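PDB 2CBP: basic blue protein from Cucumis sativus, which binds a single type 1 copper ion and, as a phytocyanin of the blue copper family, probably serves as an electron-transfer protein. Local coordinates for residues Met38-Val43 against Ile78-Gly83; Val44-Phe49 against Lys72-Phe77. All blocks are in the same frame, centred on the assembly; numbering follows the deposited sequence.

Contact 1: residues Met38-Val43 against Ile78-Gly83; sequences MHNVVV and ICNFPG. With CU (copper (II) ion), chain B.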
loop_
_atom_site.group_PDB
_atom_site.type_symbol
_atom_site.label_atom_id
_atom_site.label_comp_id
_atom_site.label_asym_id
_atom_site.label_seq_id
_atom_site.Cartn_x
_atom_site.Cartn_y
_atom_site.Cartn_z
ATOM N N MET A 38 -5.561 -10.947 9.073
ATOM C CA MET A 38 -4.487 -10.269 9.757
ATOM C C MET A 38 -4.004 -8.944 9.211
ATOM O O MET A 38 -3.199 -8.284 9.888
ATOM C CB MET A 38 -3.230 -11.229 9.697
ATOM C CG MET A 38 -3.613 -12.601 10.197
ATOM S SD MET A 38 -2.216 -13.647 10.591
ATOM C CE MET A 38 -1.223 -13.458 9.096
ATOM N N HIS A 39 -4.419 -8.612 8.016
ATOM C CA HIS A 39 -3.996 -7.382 7.330
ATOM C C HIS A 39 -5.052 -6.872 6.346
ATOM O O HIS A 39 -5.966 -7.581 5.970
ATOM C CB HIS A 39 -2.705 -7.653 6.552
ATOM C CG HIS A 39 -1.498 -8.131 7.286
ATOM N ND1 HIS A 39 -0.705 -7.301 8.086
ATOM C CD2 HIS A 39 -0.952 -9.394 7.289
ATOM C CE1 HIS A 39 0.242 -8.065 8.548
ATOM N NE2 HIS A 39 0.142 -9.325 8.102
ATOM N N ASN A 40 -4.878 -5.622 5.927
ATOM C CA ASN A 40 -5.733 -4.931 4.979
ATOM C C ASN A 40 -4.827 -3.941 4.194
ATOM O O ASN A 40 -3.634 -3.807 4.459
ATOM C CB ASN A 40 -6.963 -4.212 5.575
ATOM C CG ASN A 40 -6.633 -3.165 6.600
ATOM O OD1 ASN A 40 -5.495 -2.631 6.635
ATOM N ND2 ASN A 40 -7.567 -2.847 7.503
ATOM N N VAL A 41 -5.498 -3.311 3.232
ATOM C CA VAL A 41 -4.841 -2.284 2.388
ATOM C C VAL A 41 -5.772 -1.073 2.488
ATOM O O VAL A 41 -6.984 -1.193 2.179
ATOM C CB VAL A 41 -4.612 -2.770 0.939
ATOM C CG1 VAL A 41 -4.015 -1.673 0.058
ATOM C CG2 VAL A 41 -3.797 -4.045 0.865
ATOM N N VAL A 42 -5.223 0.050 2.899
ATOM C CA VAL A 42 -5.991 1.286 3.054
ATOM C C VAL A 42 -5.314 2.390 2.229
ATOM O O VAL A 42 -4.089 2.592 2.357
ATOM C CB VAL A 42 -6.135 1.641 4.560
ATOM C CG1 VAL A 42 -7.055 2.817 4.840
ATOM C CG2 VAL A 42 -6.501 0.438 5.423
ATOM N N VAL A 43 -6.124 3.042 1.449
ATOM C CA VAL A 43 -5.691 4.144 0.576
ATOM C C VAL A 43 -5.895 5.469 1.317
ATOM O O VAL A 43 -7.036 5.909 1.536
ATOM C CB VAL A 43 -6.471 4.110 -0.755
ATOM C CG1 VAL A 43 -5.882 5.152 -1.716
ATOM C CG2 VAL A 43 -6.495 2.736 -1.363
ATOM N N ILE A 78 -1.482 2.059 3.483
ATOM C CA ILE A 78 -1.066 1.592 4.811
ATOM C C ILE A 78 -1.949 0.376 5.176
ATOM O O ILE A 78 -2.970 0.141 4.531
ATOM C CB ILE A 78 -1.218 2.627 5.922
ATOM C CG1 ILE A 78 -2.687 2.897 6.187
ATOM C CG2 ILE A 78 -0.500 3.934 5.632
ATOM C CD1 ILE A 78 -3.010 3.883 7.315
ATOM N N CYS A 79 -1.492 -0.318 6.190
ATOM C CA CYS A 79 -2.270 -1.450 6.770
ATOM C C CYS A 79 -2.761 -0.777 8.086
ATOM O O CYS A 79 -1.842 -0.262 8.768
ATOM C CB CYS A 79 -1.518 -2.712 7.020
ATOM S SG CYS A 79 -2.404 -3.884 8.090
ATOM N N ASN A 80 -4.042 -0.749 8.358
ATOM C CA ASN A 80 -4.479 -0.071 9.593
ATOM C C ASN A 80 -4.815 -0.962 10.778
ATOM O O ASN A 80 -5.407 -0.435 11.759
ATOM C CB ASN A 80 -5.460 1.061 9.349
ATOM C CG ASN A 80 -6.882 0.623 9.094
ATOM O OD1 ASN A 80 -7.179 -0.576 9.107
ATOM N ND2 ASN A 80 -7.721 1.621 8.872
ATOM N N PHE A 81 -4.429 -2.195 10.785
ATOM C CA PHE A 81 -4.547 -3.111 11.944
ATOM C C PHE A 81 -3.661 -2.430 13.000
ATOM O O PHE A 81 -2.658 -1.774 12.679
ATOM C CB PHE A 81 -4.019 -4.503 11.594
ATOM C CG PHE A 81 -5.070 -5.429 11.031
ATOM C CD1 PHE A 81 -5.755 -5.125 9.869
ATOM C CD2 PHE A 81 -5.350 -6.612 11.701
ATOM C CE1 PHE A 81 -6.734 -6.005 9.361
ATOM C CE2 PHE A 81 -6.314 -7.499 11.221
ATOM C CZ PHE A 81 -7.002 -7.190 10.071
ATOM N N PRO A 82 -4.035 -2.523 14.253
ATOM C CA PRO A 82 -3.288 -1.876 15.342
ATOM C C PRO A 82 -1.830 -2.186 15.328
ATOM O O PRO A 82 -1.359 -3.331 15.387
ATOM C CB PRO A 82 -4.024 -2.273 16.618
ATOM C CG PRO A 82 -5.445 -2.615 16.164
ATOM C CD PRO A 82 -5.219 -3.263 14.776
ATOM N N GLY A 83 -1.039 -1.094 15.240
ATOM C CA GLY A 83 0.408 -1.184 15.206
ATOM C C GLY A 83 1.055 -1.587 13.920
ATOM O O GLY A 83 2.300 -1.610 13.872
HETATM CU CU CU B . -0.986 -5.444 8.536
#
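H39 and C79 meet across a buried contact at the copper end of the cupredoxin fold, where the loop leading into strand 41-44 faces the loop that leaves strand 73-78. Each gives the metal one ligand: H39 ND1 binds the copper ion at 1.9 Å and C79 SG at 2.2 Å. The sulfur lies near the plane of the imidazole, beyond its edge, and reaches the metal because SG stands anti to the backbone N (chi1 166°). H84 and M89 complete the site, and F13 meets the H39 ring edge-to-face.

A protein frame that constrains the copper is thought to be a hallmark of blue copper sites; here N40 ties the two ligand-bearing segments together. Its OD1 accepts from N80 N at 2.9 Å, in the carbonyl plane and on a lone pair. The other end of the amide, N40 ND2, donates to N80 OD1 at 2.8 Å; N80 OD1 lies close to the N40 amide plane, whereas the donor stands above the carbonyl plane of N80, the two amides being turned 60° apart. N40 OD1 also lies 3.6 Å from C79 SG, beside the copper thiolate. An alanine in place of N40 would probably leave N80 N and N80 OD1 without these partners and the cysteine loop freer to shift against the histidine loop.

F81 flanks this link: one ring face takes M38 O and H39 N, and its edge meets the N40 amide. Farther from the metal, V42 and I78 form an antiparallel hydrogen-bonded pair, with V42 N to I78 O at 2.8 Å and I78 N to V42 O at 2.9 Å. On the outer side of strand 41-44, strand 59-61 pairs with V41 and V43, while V41 packs against strand 65-69 of the other sheet.

Contact 2: residues Val44-Phe49 against Lys72-Phe77; sequences VNQGGF and KGQSYF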
loop_
_atom_site.group_PDB
_atom_site.type_symbol
_atom_site.label_atom_id
_atom_site.label_comp_id
_atom_site.label_asym_id
_atom_site.label_seq_id
_atom_site.Cartn_x
_atom_site.Cartn_y
_atom_site.Cartn_z
ATOM N N VAL A 44 -4.753 6.057 1.655
ATOM C CA VAL A 44 -4.760 7.334 2.413
ATOM C C VAL A 44 -4.051 8.457 1.673
ATOM O O VAL A 44 -3.600 8.289 0.546
ATOM C CB VAL A 44 -4.118 7.046 3.804
ATOM C CG1 VAL A 44 -4.886 6.012 4.605
ATOM C CG2 VAL A 44 -2.652 6.657 3.688
ATOM N N ASN A 45 -3.955 9.576 2.385
ATOM C CA ASN A 45 -3.249 10.771 1.842
ATOM C C ASN A 45 -1.894 10.825 2.493
ATOM O O ASN A 45 -1.529 10.018 3.397
ATOM C CB ASN A 45 -4.151 12.001 2.020
ATOM C CG ASN A 45 -4.480 12.281 3.478
ATOM O OD1 ASN A 45 -3.966 11.657 4.409
ATOM N ND2 ASN A 45 -5.343 13.279 3.663
ATOM N N GLN A 46 -1.064 11.799 2.063
ATOM C CA GLN A 46 0.300 11.918 2.618
ATOM C C GLN A 46 0.321 12.051 4.129
ATOM O O GLN A 46 1.149 11.441 4.838
ATOM C CB GLN A 46 1.057 13.044 1.904
ATOM C CG GLN A 46 2.520 13.082 2.378
ATOM C CD GLN A 46 3.356 14.056 1.580
ATOM O OE1 GLN A 46 2.828 15.000 0.974
ATOM N NE2 GLN A 46 4.673 13.837 1.596
ATOM N N GLY A 47 -0.613 12.816 4.681
ATOM C CA GLY A 47 -0.749 13.052 6.111
ATOM C C GLY A 47 -0.977 11.797 6.929
ATOM O O GLY A 47 -0.349 11.557 7.991
ATOM N N GLY A 48 -1.902 10.998 6.445
ATOM C CA GLY A 48 -2.290 9.723 7.045
ATOM C C GLY A 48 -1.122 8.757 6.976
ATOM O O GLY A 48 -0.833 8.006 7.936
ATOM N N PHE A 49 -0.419 8.809 5.841
ATOM C CA PHE A 49 0.735 7.941 5.642
ATOM C C PHE A 49 1.785 8.245 6.732
ATOM O O PHE A 49 2.364 7.338 7.333
ATOM C CB PHE A 49 1.341 8.059 4.257
ATOM C CG PHE A 49 2.637 7.379 3.989
ATOM C CD1 PHE A 49 2.674 6.018 3.591
ATOM C CD2 PHE A 49 3.842 8.053 4.124
ATOM C CE1 PHE A 49 3.874 5.378 3.331
ATOM C CE2 PHE A 49 5.048 7.420 3.863
ATOM C CZ PHE A 49 5.091 6.084 3.477
ATOM N N LYS A 72 -2.400 8.919 -11.866
ATOM C CA LYS A 72 -1.211 9.767 -12.110
ATOM C C LYS A 72 -0.935 10.477 -10.765
ATOM O O LYS A 72 -1.888 10.929 -10.119
ATOM C CB LYS A 72 -1.476 10.808 -13.165
ATOM C CG LYS A 72 -0.443 11.158 -14.175
ATOM C CD LYS A 72 0.430 12.369 -13.904
ATOM C CE LYS A 72 1.736 12.241 -14.656
ATOM N NZ LYS A 72 2.853 13.122 -14.317
ATOM N N GLY A 73 0.328 10.549 -10.402
ATOM C CA GLY A 73 0.730 11.217 -9.169
ATOM C C GLY A 73 1.015 10.295 -8.011
ATOM O O GLY A 73 1.322 9.110 -8.142
ATOM N N GLN A 74 0.943 10.897 -6.810
ATOM C CA GLN A 74 1.234 10.174 -5.570
ATOM C C GLN A 74 0.062 9.366 -5.018
ATOM O O GLN A 74 -1.067 9.836 -5.019
ATOM C CB GLN A 74 1.667 11.169 -4.478
ATOM C CG GLN A 74 2.927 11.959 -4.824
ATOM C CD GLN A 74 2.794 13.397 -4.329
ATOM O OE1 GLN A 74 2.816 14.336 -5.114
ATOM N NE2 GLN A 74 2.636 13.536 -3.002
ATOM N N SER A 75 0.414 8.181 -4.537
ATOM C CA SER A 75 -0.500 7.241 -3.890
ATOM C C SER A 75 0.208 6.745 -2.616
ATOM O O SER A 75 1.417 6.501 -2.656
ATOM C CB SER A 75 -0.945 6.059 -4.728
ATOM O OG SER A 75 -1.795 6.511 -5.769
ATOM N N TYR A 76 -0.572 6.626 -1.561
ATOM C CA TYR A 76 -0.145 6.184 -0.241
ATOM C C TYR A 76 -1.076 5.067 0.259
ATOM O O TYR A 76 -2.305 5.188 0.186
ATOM C CB TYR A 76 -0.164 7.392 0.725
ATOM C CG TYR A 76 0.732 8.544 0.283
ATOM C CD1 TYR A 76 2.096 8.538 0.595
ATOM C CD2 TYR A 76 0.213 9.616 -0.427
ATOM C CE1 TYR A 76 2.933 9.577 0.193
ATOM C CE2 TYR A 76 1.037 10.678 -0.834
ATOM C CZ TYR A 76 2.380 10.655 -0.515
ATOM O OH TYR A 76 3.159 11.706 -0.922
ATOM N N PHE A 77 -0.431 4.017 0.730
ATOM C CA PHE A 77 -1.122 2.827 1.246
ATOM C C PHE A 77 -0.533 2.442 2.612
ATOM O O PHE A 77 0.679 2.438 2.850
ATOM C CB PHE A 77 -1.010 1.590 0.307
ATOM C CG PHE A 77 -1.356 1.867 -1.120
ATOM C CD1 PHE A 77 -0.355 2.357 -1.986
ATOM C CD2 PHE A 77 -2.642 1.690 -1.584
ATOM C CE1 PHE A 77 -0.672 2.665 -3.311
ATOM C CE2 PHE A 77 -2.987 1.990 -2.919
ATOM C CZ PHE A 77 -1.973 2.481 -3.757
HETATM O O HOH W 1 -3.451 7.893 -2.011
#
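Y76 lies against the turn from V44 into the short helix 46-51, and its side chain meets that turn from root to tip. Y76 CB rests on V44 CG2 at 3.9 Å and, like CG, approaches F49 CB. CG stands anti to the carbonyl carbon of Y76 (chi1 -59°), which puts the ring between F49 and Q46. Y76 CD1 sits over one face of F49, 3.6 Å from F49 CG; the ring planes are inclined at 47°, neither a stack nor edge-to-face. On the other side of the ring CD2 approaches Q46 N and the N45 carbonyl carbon, and Y76 CE2 touches Q46 CB at 3.6 Å. CE1 comes near Q46 CG, and CZ touches Q46 CB. Q46 CA stands over a ring face, 3.8 Å from the Y76 centroid, a CH-pi contact. At the tip, Y76 OH accepts from Q74 NE2 at 2.8 Å. It also packs beside Q46 CD, whose amide lies only 17° from the tyrosine plane.

Beside the side chain the backbones are joined directly and through water. V44 N donates to Y76 O at 3.0 Å, while a water donates to V44 O and accepts from Y76 N. N45 OD1, at the N-cap, accepts from G48 N at 3.0 Å, closing the first turn of the helix.

On its other side strand 73-78 pairs with strand 90-95, whose A92 touches F49 and Y76 and whose K90 makes a cation-pi contact with F49.

In the fold
Contacts 1 and 2 follow one another along the same pair of neighbouring strands, 41-44 and 73-78, with centres 14 Å apart; both segments of contact 2 fall in the part of the chain that lies between those of contact 1. They meet directly through I78 CD1 and V44 CG1, 3.9 Å apart, and through F77, whose CE2 lies 3.9 Å from V43 CG2. The division of labour illustrates how a β-sandwich can hold a metal: contact 1 carries two of the four copper ligands, whereas contact 2 joins the sheet to a helix at the surface. Even in F77, of contact 2, the nearest side-chain atom is about 11 Å from the copper ion.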